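Local coordinates for protein beta-lactamase Rm3 (Uncultured bacterium, PDB 5IQK) that hydrolyses the amide bond of beta-lactam antibiotics as a zinc-dependent metallo-beta-lactamase of subclass B3, and so probably confers antibiotic resistance, at residues A[73-76]-A[82-85]; A[115-120]-A[189-194]; A[147-152]-A[158-163]; A[181-186]-A[202-207]. All blocks are in the same frame, centred on the assembly; numbering follows the deposited sequence.

Contact 1. Residues A[73-76]-A[82-85]. With ZN (zinc ion), chain D.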
loop_
_atom_site.group_PDB
_atom_site.type_symbol
_atom_site.label_atom_id
_atom_site.label_comp_id
_atom_site.label_asym_id
_atom_site.label_seq_id
_atom_site.Cartn_x
_atom_site.Cartn_y
_atom_site.Cartn_z
ATOM N N ILE A 73 -7.386 -6.338 8.097
ATOM C CA ILE A 73 -6.186 -5.602 7.717
ATOM C C ILE A 73 -5.704 -6.109 6.358
ATOM O O ILE A 73 -5.580 -7.320 6.162
ATOM C CB ILE A 73 -5.060 -5.776 8.749
ATOM C CG1 ILE A 73 -5.534 -5.319 10.133
ATOM C CG2 ILE A 73 -3.795 -5.043 8.296
ATOM C CD1 ILE A 73 -4.564 -5.646 11.242
ATOM N N LEU A 74 -5.465 -5.190 5.427
ATOM C CA LEU A 74 -5.010 -5.546 4.084
ATOM C C LEU A 74 -3.551 -5.167 3.877
ATOM O O LEU A 74 -3.079 -4.174 4.408
ATOM C CB LEU A 74 -5.859 -4.861 3.023
ATOM C CG LEU A 74 -7.366 -5.042 3.260
ATOM C CD1 LEU A 74 -8.164 -4.313 2.199
ATOM C CD2 LEU A 74 -7.746 -6.512 3.324
ATOM N N ASN A 75 -2.849 -5.973 3.092
ATOM C CA ASN A 75 -1.456 -5.717 2.767
ATOM C C ASN A 75 -1.290 -5.381 1.284
ATOM O O ASN A 75 -2.030 -5.892 0.439
ATOM C CB ASN A 75 -0.600 -6.934 3.134
ATOM C CG ASN A 75 0.838 -6.806 2.655
ATOM O OD1 ASN A 75 1.295 -7.579 1.807
ATOM N ND2 ASN A 75 1.546 -5.810 3.170
ATOM N N SER A 76 -0.334 -4.514 0.974
ATOM C CA SER A 76 0.019 -4.229 -0.410
ATOM C C SER A 76 1.141 -5.174 -0.859
ATOM O O SER A 76 0.953 -5.988 -1.764
ATOM C CB SER A 76 0.447 -2.773 -0.572
ATOM O OG SER A 76 1.499 -2.466 0.324
ATOM N N HIS A 82 6.027 -1.869 4.695
ATOM C CA HIS A 82 4.560 -1.959 4.581
ATOM C C HIS A 82 4.009 -3.069 5.477
ATOM O O HIS A 82 2.863 -3.013 5.945
ATOM C CB HIS A 82 4.161 -2.182 3.106
ATOM C CG HIS A 82 4.736 -1.152 2.182
ATOM N ND1 HIS A 82 4.149 0.081 1.987
ATOM C CD2 HIS A 82 5.891 -1.132 1.478
ATOM C CE1 HIS A 82 4.899 0.801 1.174
ATOM N NE2 HIS A 82 5.964 0.089 0.846
ATOM N N ALA A 83 4.834 -4.076 5.731
ATOM C CA ALA A 83 4.390 -5.251 6.467
ATOM C C ALA A 83 4.966 -5.335 7.874
ATOM O O ALA A 83 4.491 -6.133 8.684
ATOM C CB ALA A 83 4.743 -6.540 5.674
ATOM N N GLY A 84 5.977 -4.515 8.165
ATOM C CA GLY A 84 6.667 -4.566 9.445
ATOM C C GLY A 84 5.798 -4.284 10.663
ATOM O O GLY A 84 6.029 -4.826 11.749
ATOM N N GLY A 85 4.799 -3.426 10.498
ATOM C CA GLY A 85 3.935 -3.065 11.611
ATOM C C GLY A 85 2.736 -3.991 11.753
ATOM O O GLY A 85 1.941 -3.854 12.680
HETATM ZN ZN ZN D . 7.805 0.624 0.248
HETATM O O HOH W 1 7.757 0.108 -2.073
HETATM O O HOH W 2 9.199 -0.785 -0.468
#
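The HxHxDH zinc-binding motif of the metallo-beta-lactamases curls back here so that its last histidine, His82, and the following Ala83 touch Asn75 and Ser76, just before its first. Strand 70-74 delivers the chain to the site, and the short helix 80-83 returns the motif over it. Ser76 OG lies 3.9 Å from His82 CB and stands oblique to the imidazole, too far off to bond with it; its polar partner is Asp46 OD2. A small hydroxyl suits this place because it can hold that carboxylate while packing against the root of the ring. Beside it, Asn75 has CG anti to the backbone N (chi1 173°), which carries its amide toward the helix and sets ND2 4.1 Å from the methyl CB of Ala83. The same ND2 donates to His77 O, so the amide ties down the backbone of the first zinc-binding histidine. His82 binds zinc through NE2 at 2.0 Å. Asp81 and His223 supply the other protein ligands, and two waters bring the zinc to five ligands; the water 2.1 Å from the metal lies in the plane of the His82 ring at its edge. With no hydrogen bond across the segments, loose contact at CB and zinc at NE2 probably position His82, with His77 and His223 meeting its ring, while the polar groups of Asn75 and Ser76 brace the neighbouring backbone and carboxylate.

Contact 2. Residues A[115-120]-A[189-194]; sequences DDPQYH and FKFSAS. With ZN (zinc ion), chain F.
Phe189 swings its ring out with CG anti to the backbone N (chi1 176°), while Phe191 sets CG beside its own N (chi1 -77°); from these two starting points both rings converge on Pro117. The proline lies over one face of Phe189. Its CA stands 3.7 Å from the ring centroid and only 7° off the ring normal, a CH-pi contact, and CB sits 3.7 Å from Phe189 CE2 on that same face. Phe191 approaches the pyrrolidine obliquely, its CE1 4.1 Å from Pro117 CG. The two phenylalanines also meet each other, Phe189 pointing CE2 at the centre of one face of Phe191. Proline suits the spot twice over: its compact, apolar pyrrolidine lies against the aromatic face, and its ring-restrained phi suits the second position of the type I turn from Asp116 to Tyr119. That turn is closed by Tyr119 N on Asp116 O at 3.0 Å. It is reinforced by an Asx turn, in which Asp116 OD2 accepts from Gln118 N at 2.8 Å through the lone pair pointing away from OD1. The same oxygen is hydrogen-bonded to His79, so Asp116 is a second-shell residue of the zinc site of His77, His79 and His155. At the far end, His120 ND1 binds a separate zinc ion at 2.2 Å. Two loops without helix or strand are thus clasped by a proline-aromatic cluster at the periphery of the metallo-beta-lactamase fold, the 115-120 loop being tied to the zinc site through Asp116 and His79.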
loop_
_atom_site.group_PDB
_atom_site.type_symbol
_atom_site.label_atom_id
_atom_site.label_comp_id
_atom_site.label_asym_id
_atom_site.label_seq_id
_atom_site.Cartn_x
_atom_site.Cartn_y
_atom_site.Cartn_z
ATOM N N ASP A 115 13.207 -14.459 -4.729
ATOM C CA ASP A 115 12.647 -13.774 -5.895
ATOM C C ASP A 115 12.388 -12.282 -5.670
ATOM O O ASP A 115 11.982 -11.577 -6.586
ATOM C CB ASP A 115 11.353 -14.464 -6.370
ATOM C CG ASP A 115 10.345 -14.706 -5.251
ATOM O OD1 ASP A 115 10.702 -14.585 -4.059
ATOM O OD2 ASP A 115 9.180 -15.033 -5.581
ATOM N N ASP A 116 12.664 -11.782 -4.471
ATOM C CA ASP A 116 12.433 -10.365 -4.199
ATOM C C ASP A 116 13.613 -9.542 -4.694
ATOM O O ASP A 116 14.776 -9.916 -4.480
ATOM C CB ASP A 116 12.208 -10.138 -2.711
ATOM C CG ASP A 116 11.559 -8.796 -2.416
ATOM O OD1 ASP A 116 10.355 -8.791 -2.090
ATOM O OD2 ASP A 116 12.251 -7.753 -2.510
ATOM N N PRO A 117 13.329 -8.431 -5.385
ATOM C CA PRO A 117 14.438 -7.573 -5.834
ATOM C C PRO A 117 15.294 -7.061 -4.670
ATOM O O PRO A 117 16.453 -6.687 -4.904
ATOM C CB PRO A 117 13.721 -6.418 -6.545
ATOM C CG PRO A 117 12.431 -7.028 -7.018
ATOM C CD PRO A 117 12.037 -8.007 -5.942
ATOM N N GLN A 118 14.764 -7.084 -3.446
ATOM C CA GLN A 118 15.543 -6.652 -2.287
ATOM C C GLN A 118 15.842 -7.772 -1.285
ATOM O O GLN A 118 16.151 -7.515 -0.115
ATOM C CB GLN A 118 14.841 -5.477 -1.604
ATOM C CG GLN A 118 14.663 -4.311 -2.563
ATOM C CD GLN A 118 14.017 -3.099 -1.924
ATOM O OE1 GLN A 118 13.026 -2.571 -2.445
ATOM N NE2 GLN A 118 14.583 -2.638 -0.818
ATOM N N TYR A 119 15.829 -9.016 -1.774
ATOM C CA TYR A 119 16.268 -10.162 -0.978
ATOM C C TYR A 119 17.688 -9.925 -0.468
ATOM O O TYR A 119 18.491 -9.394 -1.210
ATOM C CB TYR A 119 16.234 -11.441 -1.830
ATOM C CG TYR A 119 16.702 -12.672 -1.099
ATOM C CD1 TYR A 119 17.930 -13.280 -1.409
ATOM C CD2 TYR A 119 15.924 -13.231 -0.090
ATOM C CE1 TYR A 119 18.346 -14.419 -0.736
ATOM C CE2 TYR A 119 16.323 -14.366 0.576
ATOM C CZ TYR A 119 17.541 -14.952 0.261
ATOM O OH TYR A 119 17.937 -16.081 0.939
ATOM N N HIS A 120 17.980 -10.284 0.786
ATOM C CA HIS A 120 19.334 -10.150 1.350
ATOM C C HIS A 120 19.685 -8.691 1.642
ATOM O O HIS A 120 20.808 -8.400 2.049
ATOM C CB HIS A 120 20.397 -10.766 0.390
ATOM C CG HIS A 120 21.647 -11.237 1.063
ATOM N ND1 HIS A 120 22.831 -11.429 0.376
ATOM C CD2 HIS A 120 21.895 -11.590 2.346
ATOM C CE1 HIS A 120 23.752 -11.870 1.213
ATOM N NE2 HIS A 120 23.211 -11.979 2.413
ATOM N N PHE A 189 20.813 -6.419 -8.719
ATOM C CA PHE A 189 19.613 -7.112 -9.198
ATOM C C PHE A 189 19.237 -6.573 -10.565
ATOM O O PHE A 189 19.330 -5.368 -10.793
ATOM C CB PHE A 189 18.444 -6.939 -8.223
ATOM C CG PHE A 189 17.153 -7.556 -8.708
ATOM C CD1 PHE A 189 16.879 -8.892 -8.459
ATOM C CD2 PHE A 189 16.228 -6.805 -9.426
ATOM C CE1 PHE A 189 15.697 -9.477 -8.900
ATOM C CE2 PHE A 189 15.031 -7.376 -9.864
ATOM C CZ PHE A 189 14.777 -8.718 -9.611
ATOM N N LYS A 190 18.831 -7.461 -11.473
ATOM C CA LYS A 190 18.444 -7.057 -12.819
ATOM C C LYS A 190 17.006 -7.475 -13.118
ATOM O O LYS A 190 16.679 -8.664 -13.185
ATOM C CB LYS A 190 19.419 -7.632 -13.850
ATOM C CG LYS A 190 20.834 -7.061 -13.724
ATOM C CD LYS A 190 21.538 -6.926 -15.068
ATOM C CE LYS A 190 23.016 -6.608 -14.871
ATOM N NZ LYS A 190 23.764 -6.447 -16.157
ATOM N N PHE A 191 16.134 -6.486 -13.257
ATOM C CA PHE A 191 14.749 -6.758 -13.637
ATOM C C PHE A 191 14.662 -7.484 -14.981
ATOM O O PHE A 191 13.739 -8.273 -15.229
ATOM C CB PHE A 191 13.961 -5.459 -13.696
ATOM C CG PHE A 191 13.587 -4.933 -12.345
ATOM C CD1 PHE A 191 12.388 -5.300 -11.753
ATOM C CD2 PHE A 191 14.445 -4.082 -11.660
ATOM C CE1 PHE A 191 12.042 -4.818 -10.492
ATOM C CE2 PHE A 191 14.101 -3.581 -10.402
ATOM C CZ PHE A 191 12.910 -3.965 -9.818
ATOM N N SER A 192 15.638 -7.215 -15.840
ATOM C CA SER A 192 15.660 -7.776 -17.183
ATOM C C SER A 192 16.345 -9.141 -17.237
ATOM O O SER A 192 16.345 -9.782 -18.285
ATOM C CB SER A 192 16.360 -6.815 -18.155
ATOM O OG SER A 192 17.726 -6.624 -17.808
ATOM N N ALA A 193 16.925 -9.597 -16.129
ATOM C CA ALA A 193 17.708 -10.831 -16.194
ATOM C C ALA A 193 17.828 -11.545 -14.853
ATOM O O ALA A 193 18.894 -12.015 -14.490
ATOM C CB ALA A 193 19.111 -10.535 -16.757
ATOM N N SER A 194 16.731 -11.642 -14.121
ATOM C CA SER A 194 16.751 -12.342 -12.842
ATOM C C SER A 194 16.414 -13.816 -13.023
ATOM O O SER A 194 15.380 -14.136 -13.608
ATOM C CB SER A 194 15.749 -11.703 -11.869
ATOM O OG SER A 194 15.684 -12.441 -10.659
HETATM ZN ZN ZN F . 23.348 -11.225 -1.782
HETATM O O HOH W 3 22.892 -9.265 -2.216
#

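Contact 3. Residues A[147-152]-A[158-163]; sequences LTAHAT and GGLSWT
His150 and Thr163 cross at about a right angle on one face of an antiparallel hairpin, with the threonine hydroxyl at the edge of the imidazole and in its plane. His150 NE2 and Thr163 OG1 are 2.9 Å apart in a hydrogen bond bent to 158°, in which either may donate. Thr163 keeps OG1 between its backbone N and carbonyl carbon (chi1 59°), bringing the hydroxyl to the ring. Farther along, Thr152 OG1 meets Ser161 OG at 2.8 Å, and Ser161 OG is also bonded to Asp179 N. The opposite face is apolar. There Trp162 lies under the small Ala149, whose CB stands 3.8 Å from the centroid of the six-membered ring and is offset toward its rim; a methyl group suits so close an approach. Trp162 NE1, at the ring's other end, donates to Asn75 O. Leu160 CD2 flanks Ala149 CB at 4.1 Å. Between the faces, paired backbone bonds join Thr148 to Thr163 and His150 to Ser161, and Thr152 N reaches Gly159 O from above its carbonyl plane. Backbone bonds thus pair the strands; hydroxyls and imidazole add polar cross-links on one face and the indole adds aromatic packing on the other, its buried N-H satisfied.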
loop_
_atom_site.group_PDB
_atom_site.type_symbol
_atom_site.label_atom_id
_atom_site.label_comp_id
_atom_site.label_asym_id
_atom_site.label_seq_id
_atom_site.Cartn_x
_atom_site.Cartn_y
_atom_site.Cartn_z
ATOM N N LEU A 147 -14.176 -4.500 -0.547
ATOM C CA LEU A 147 -12.877 -4.242 -1.145
ATOM C C LEU A 147 -12.588 -5.310 -2.181
ATOM O O LEU A 147 -13.038 -6.451 -2.038
ATOM C CB LEU A 147 -11.802 -4.213 -0.068
ATOM C CG LEU A 147 -12.032 -3.043 0.885
ATOM C CD1 LEU A 147 -12.078 -3.534 2.310
ATOM C CD2 LEU A 147 -10.928 -2.018 0.702
ATOM N N THR A 148 -11.874 -4.933 -3.235
ATOM C CA THR A 148 -11.483 -5.879 -4.269
ATOM C C THR A 148 -9.979 -5.798 -4.467
ATOM O O THR A 148 -9.405 -4.711 -4.560
ATOM C CB THR A 148 -12.210 -5.612 -5.609
ATOM O OG1 THR A 148 -13.622 -5.700 -5.406
ATOM C CG2 THR A 148 -11.811 -6.633 -6.664
ATOM N N ALA A 149 -9.345 -6.963 -4.485
ATOM C CA ALA A 149 -7.904 -7.056 -4.686
ATOM C C ALA A 149 -7.555 -7.131 -6.166
ATOM O O ALA A 149 -8.247 -7.784 -6.948
ATOM C CB ALA A 149 -7.362 -8.261 -3.955
ATOM N N HIS A 150 -6.476 -6.461 -6.547
ATOM C CA HIS A 150 -5.989 -6.515 -7.916
ATOM C C HIS A 150 -4.516 -6.861 -7.881
ATOM O O HIS A 150 -3.717 -6.117 -7.315
ATOM C CB HIS A 150 -6.208 -5.184 -8.635
ATOM C CG HIS A 150 -7.625 -4.718 -8.614
ATOM N ND1 HIS A 150 -8.524 -5.018 -9.614
ATOM C CD2 HIS A 150 -8.309 -3.992 -7.698
ATOM C CE1 HIS A 150 -9.697 -4.488 -9.320
ATOM N NE2 HIS A 150 -9.593 -3.860 -8.162
ATOM N N ALA A 151 -4.149 -7.986 -8.487
ATOM C CA ALA A 151 -2.735 -8.365 -8.513
ATOM C C ALA A 151 -1.925 -7.325 -9.280
ATOM O O ALA A 151 -2.206 -7.068 -10.456
ATOM C CB ALA A 151 -2.562 -9.750 -9.137
ATOM N N THR A 152 -0.938 -6.714 -8.613
ATOM C CA THR A 152 -0.051 -5.748 -9.275
ATOM C C THR A 152 1.419 -5.948 -8.894
ATOM O O THR A 152 2.058 -5.080 -8.298
ATOM C CB THR A 152 -0.467 -4.268 -8.969
ATOM O OG1 THR A 152 -0.458 -4.019 -7.555
ATOM C CG2 THR A 152 -1.848 -3.971 -9.546
ATOM N N GLY A 158 4.735 -10.253 -5.274
ATOM C CA GLY A 158 3.454 -10.384 -4.587
ATOM C C GLY A 158 2.603 -9.135 -4.459
ATOM O O GLY A 158 1.621 -9.136 -3.715
ATOM N N GLY A 159 2.943 -8.092 -5.209
ATOM C CA GLY A 159 2.259 -6.820 -5.090
ATOM C C GLY A 159 0.760 -6.887 -5.299
ATOM O O GLY A 159 0.261 -7.571 -6.215
ATOM N N LEU A 160 0.029 -6.202 -4.418
ATOM C CA LEU A 160 -1.424 -6.117 -4.502
ATOM C C LEU A 160 -1.928 -4.678 -4.407
ATOM O O LEU A 160 -1.494 -3.932 -3.544
ATOM C CB LEU A 160 -2.074 -6.906 -3.374
ATOM C CG LEU A 160 -2.521 -8.352 -3.478
ATOM C CD1 LEU A 160 -3.320 -8.616 -2.224
ATOM C CD2 LEU A 160 -3.354 -8.577 -4.730
ATOM N N SER A 161 -2.896 -4.311 -5.239
ATOM C CA SER A 161 -3.570 -3.024 -5.097
ATOM C C SER A 161 -5.045 -3.278 -4.752
ATOM O O SER A 161 -5.574 -4.360 -5.027
ATOM C CB SER A 161 -3.438 -2.198 -6.377
ATOM O OG SER A 161 -2.069 -1.941 -6.673
ATOM N N TRP A 162 -5.704 -2.283 -4.160
ATOM C CA TRP A 162 -7.048 -2.454 -3.619
ATOM C C TRP A 162 -7.986 -1.354 -4.094
ATOM O O TRP A 162 -7.597 -0.190 -4.157
ATOM C CB TRP A 162 -7.011 -2.451 -2.087
ATOM C CG TRP A 162 -6.281 -3.621 -1.497
ATOM C CD1 TRP A 162 -4.951 -3.690 -1.177
ATOM C CD2 TRP A 162 -6.842 -4.894 -1.160
ATOM N NE1 TRP A 162 -4.657 -4.934 -0.659
ATOM C CE2 TRP A 162 -5.802 -5.684 -0.633
ATOM C CE3 TRP A 162 -8.124 -5.437 -1.244
ATOM C CZ2 TRP A 162 -6.012 -6.993 -0.194
ATOM C CZ3 TRP A 162 -8.331 -6.735 -0.806
ATOM C CH2 TRP A 162 -7.276 -7.500 -0.294
ATOM N N THR A 163 -9.224 -1.721 -4.415
ATOM C CA THR A 163 -10.236 -0.733 -4.771
ATOM C C THR A 163 -11.498 -0.922 -3.953
ATOM O O THR A 163 -11.839 -2.028 -3.536
ATOM C CB THR A 163 -10.637 -0.796 -6.252
ATOM O OG1 THR A 163 -11.158 -2.103 -6.552
ATOM C CG2 THR A 163 -9.455 -0.475 -7.156
#

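Contact 4. Residues A[181-186]-A[202-207]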
loop_
_atom_site.group_PDB
_atom_site.type_symbol
_atom_site.label_atom_id
_atom_site.label_comp_id
_atom_site.label_asym_id
_atom_site.label_seq_id
_atom_site.Cartn_x
_atom_site.Cartn_y
_atom_site.Cartn_z
ATOM N N ILE A 181 4.946 0.288 -7.743
ATOM C CA ILE A 181 5.267 -0.344 -9.022
ATOM C C ILE A 181 6.573 0.227 -9.573
ATOM O O ILE A 181 6.814 0.207 -10.786
ATOM C CB ILE A 181 4.137 -0.149 -10.051
ATOM C CG1 ILE A 181 3.728 1.318 -10.117
ATOM C CG2 ILE A 181 2.937 -1.012 -9.683
ATOM C CD1 ILE A 181 2.762 1.630 -11.237
ATOM N N ASN A 182 7.414 0.733 -8.673
ATOM C CA ASN A 182 8.687 1.291 -9.091
ATOM C C ASN A 182 9.769 0.211 -9.158
ATOM O O ASN A 182 9.946 -0.581 -8.225
ATOM C CB ASN A 182 9.105 2.455 -8.169
ATOM C CG ASN A 182 9.214 2.069 -6.685
ATOM O OD1 ASN A 182 8.475 1.222 -6.174
ATOM N ND2 ASN A 182 10.133 2.728 -5.984
ATOM N N ALA A 183 10.472 0.183 -10.288
ATOM C CA ALA A 183 11.548 -0.778 -10.517
ATOM C C ALA A 183 12.829 -0.352 -9.793
ATOM O O ALA A 183 13.768 0.190 -10.406
ATOM C CB ALA A 183 11.808 -0.943 -12.019
ATOM N N VAL A 184 12.837 -0.575 -8.483
ATOM C CA VAL A 184 14.008 -0.347 -7.654
ATOM C C VAL A 184 14.344 -1.668 -6.966
ATOM O O VAL A 184 13.478 -2.539 -6.818
ATOM C CB VAL A 184 13.771 0.749 -6.602
ATOM C CG1 VAL A 184 13.345 2.033 -7.275
ATOM C CG2 VAL A 184 12.683 0.295 -5.630
ATOM N N SER A 185 15.603 -1.823 -6.558
ATOM C CA SER A 185 16.090 -3.098 -6.030
ATOM C C SER A 185 17.367 -2.906 -5.221
ATOM O O SER A 185 17.885 -1.795 -5.118
ATOM C CB SER A 185 16.387 -4.068 -7.181
ATOM O OG SER A 185 17.528 -3.608 -7.894
ATOM N N ARG A 186 17.901 -3.996 -4.678
ATOM C CA ARG A 186 19.270 -3.944 -4.212
ATOM C C ARG A 186 20.189 -3.764 -5.427
ATOM O O ARG A 186 19.840 -4.163 -6.554
ATOM C CB ARG A 186 19.631 -5.208 -3.427
ATOM C CG ARG A 186 19.816 -6.504 -4.271
ATOM C CD ARG A 186 19.797 -7.649 -3.284
ATOM N NE ARG A 186 19.944 -9.024 -3.780
ATOM C CZ ARG A 186 18.989 -9.719 -4.405
ATOM N NH1 ARG A 186 19.205 -10.981 -4.739
ATOM N NH2 ARG A 186 17.831 -9.152 -4.742
ATOM N N ALA A 202 7.320 -8.993 -17.296
ATOM C CA ALA A 202 5.942 -9.320 -17.650
ATOM C C ALA A 202 4.988 -8.840 -16.548
ATOM O O ALA A 202 3.913 -8.299 -16.829
ATOM C CB ALA A 202 5.794 -10.812 -17.881
ATOM N N ASP A 203 5.389 -9.037 -15.296
ATOM C CA ASP A 203 4.595 -8.542 -14.160
ATOM C C ASP A 203 4.401 -7.025 -14.185
ATOM O O ASP A 203 3.266 -6.535 -14.058
ATOM C CB ASP A 203 5.250 -8.927 -12.833
ATOM C CG ASP A 203 4.942 -10.339 -12.413
ATOM O OD1 ASP A 203 4.193 -11.023 -13.135
ATOM O OD2 ASP A 203 5.467 -10.770 -11.368
ATOM N N LEU A 204 5.499 -6.286 -14.334
ATOM C CA LEU A 204 5.423 -4.826 -14.370
ATOM C C LEU A 204 4.545 -4.329 -15.514
ATOM O O LEU A 204 3.699 -3.460 -15.302
ATOM C CB LEU A 204 6.822 -4.208 -14.479
ATOM C CG LEU A 204 7.682 -4.109 -13.212
ATOM C CD1 LEU A 204 9.120 -3.770 -13.575
ATOM C CD2 LEU A 204 7.121 -3.068 -12.242
ATOM N N ARG A 205 4.730 -4.877 -16.715
ATOM C CA ARG A 205 3.927 -4.449 -17.856
ATOM C C ARG A 205 2.441 -4.711 -17.651
ATOM O O ARG A 205 1.611 -3.877 -17.999
ATOM C CB ARG A 205 4.374 -5.134 -19.157
ATOM C CG ARG A 205 5.839 -4.968 -19.505
ATOM C CD ARG A 205 6.126 -3.552 -19.964
ATOM N NE ARG A 205 7.520 -3.368 -20.355
ATOM C CZ ARG A 205 8.098 -2.179 -20.470
ATOM N NH1 ARG A 205 7.395 -1.079 -20.219
ATOM N NH2 ARG A 205 9.375 -2.089 -20.825
ATOM N N HIS A 206 2.104 -5.876 -17.106
ATOM C CA HIS A 206 0.707 -6.225 -16.924
ATOM C C HIS A 206 0.109 -5.376 -15.783
ATOM O O HIS A 206 -1.077 -5.033 -15.818
ATOM C CB HIS A 206 0.542 -7.731 -16.682
ATOM C CG HIS A 206 -0.887 -8.192 -16.671
ATOM N ND1 HIS A 206 -1.588 -8.452 -17.829
ATOM C CD2 HIS A 206 -1.735 -8.468 -15.651
ATOM C CE1 HIS A 206 -2.813 -8.842 -17.524
ATOM N NE2 HIS A 206 -2.924 -8.871 -16.208
ATOM N N SER A 207 0.917 -5.078 -14.769
ATOM C CA SER A 207 0.488 -4.201 -13.667
ATOM C C SER A 207 0.224 -2.787 -14.173
ATOM O O SER A 207 -0.764 -2.167 -13.782
ATOM C CB SER A 207 1.529 -4.170 -12.539
ATOM O OG SER A 207 1.547 -5.419 -11.870
#
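This is a van der Waals contact, largely apolar, between a loop and a helix, Ile181 and Ala183 resting on Leu204 and Ser207 where helix 200-212 covers the five-stranded sheet of the alpha-beta/beta-alpha metallo-beta-lactamase fold. No hydrogen bond crosses it. Leu204 does most of the work: with CG anti to its carbonyl carbon (chi1 -79°), its forked end is laid along the loop, so that each methyl meets a different residue. CD2 comes to 3.6 Å from Ile181 O. Ile181 itself points its side chain toward the helix and brings CG2 4.5 Å from Ser207 CB, while Tyr253 and Ala257 of helix 249-269 and Phe208 and Leu211 cover other parts of it; a branched aliphatic chain suits a place between two helices. Ser207 is small enough to lie close to the loop, and its hydroxyl is hydrogen-bonded to Pro153 O. The loop bends at Ala183 through an inverse gamma turn, Asn182 O receiving a weak bond from Val184 N. Asn182 O also accepts from ND1 of the zinc ligand His155, which places Asn182 in the second shell of that zinc site. At the bend, the methyl CB of Ala183 touches Leu204 CD1 at 4.2 Å.

Overall arrangement
Contact 1 comes first along the chain, contact 3 is nested inside the loop closed by contact 2, and contact 4 interlaces with contact 2. The two sheets meet between contacts 1 and 3, whose centres are 12 Å apart: strand 70-74 of the seven-stranded sheet faces hairpin 145-168 of the five-stranded one, and Ser76 O, just past the strand's end, accepts a probable hydrogen bond from Leu160 N at 2.8 Å. Contact 3 touches contact 4 where Thr152 meets Ser207 on helix 200-212. Contact 4 lies about 10 Å, centre to centre, from contact 2, bridged by Arg186, which reaches Pro117 O in a weak hydrogen bond and pairs with Pro117 through the backbone. The series runs from the zinc-binding core to the periphery.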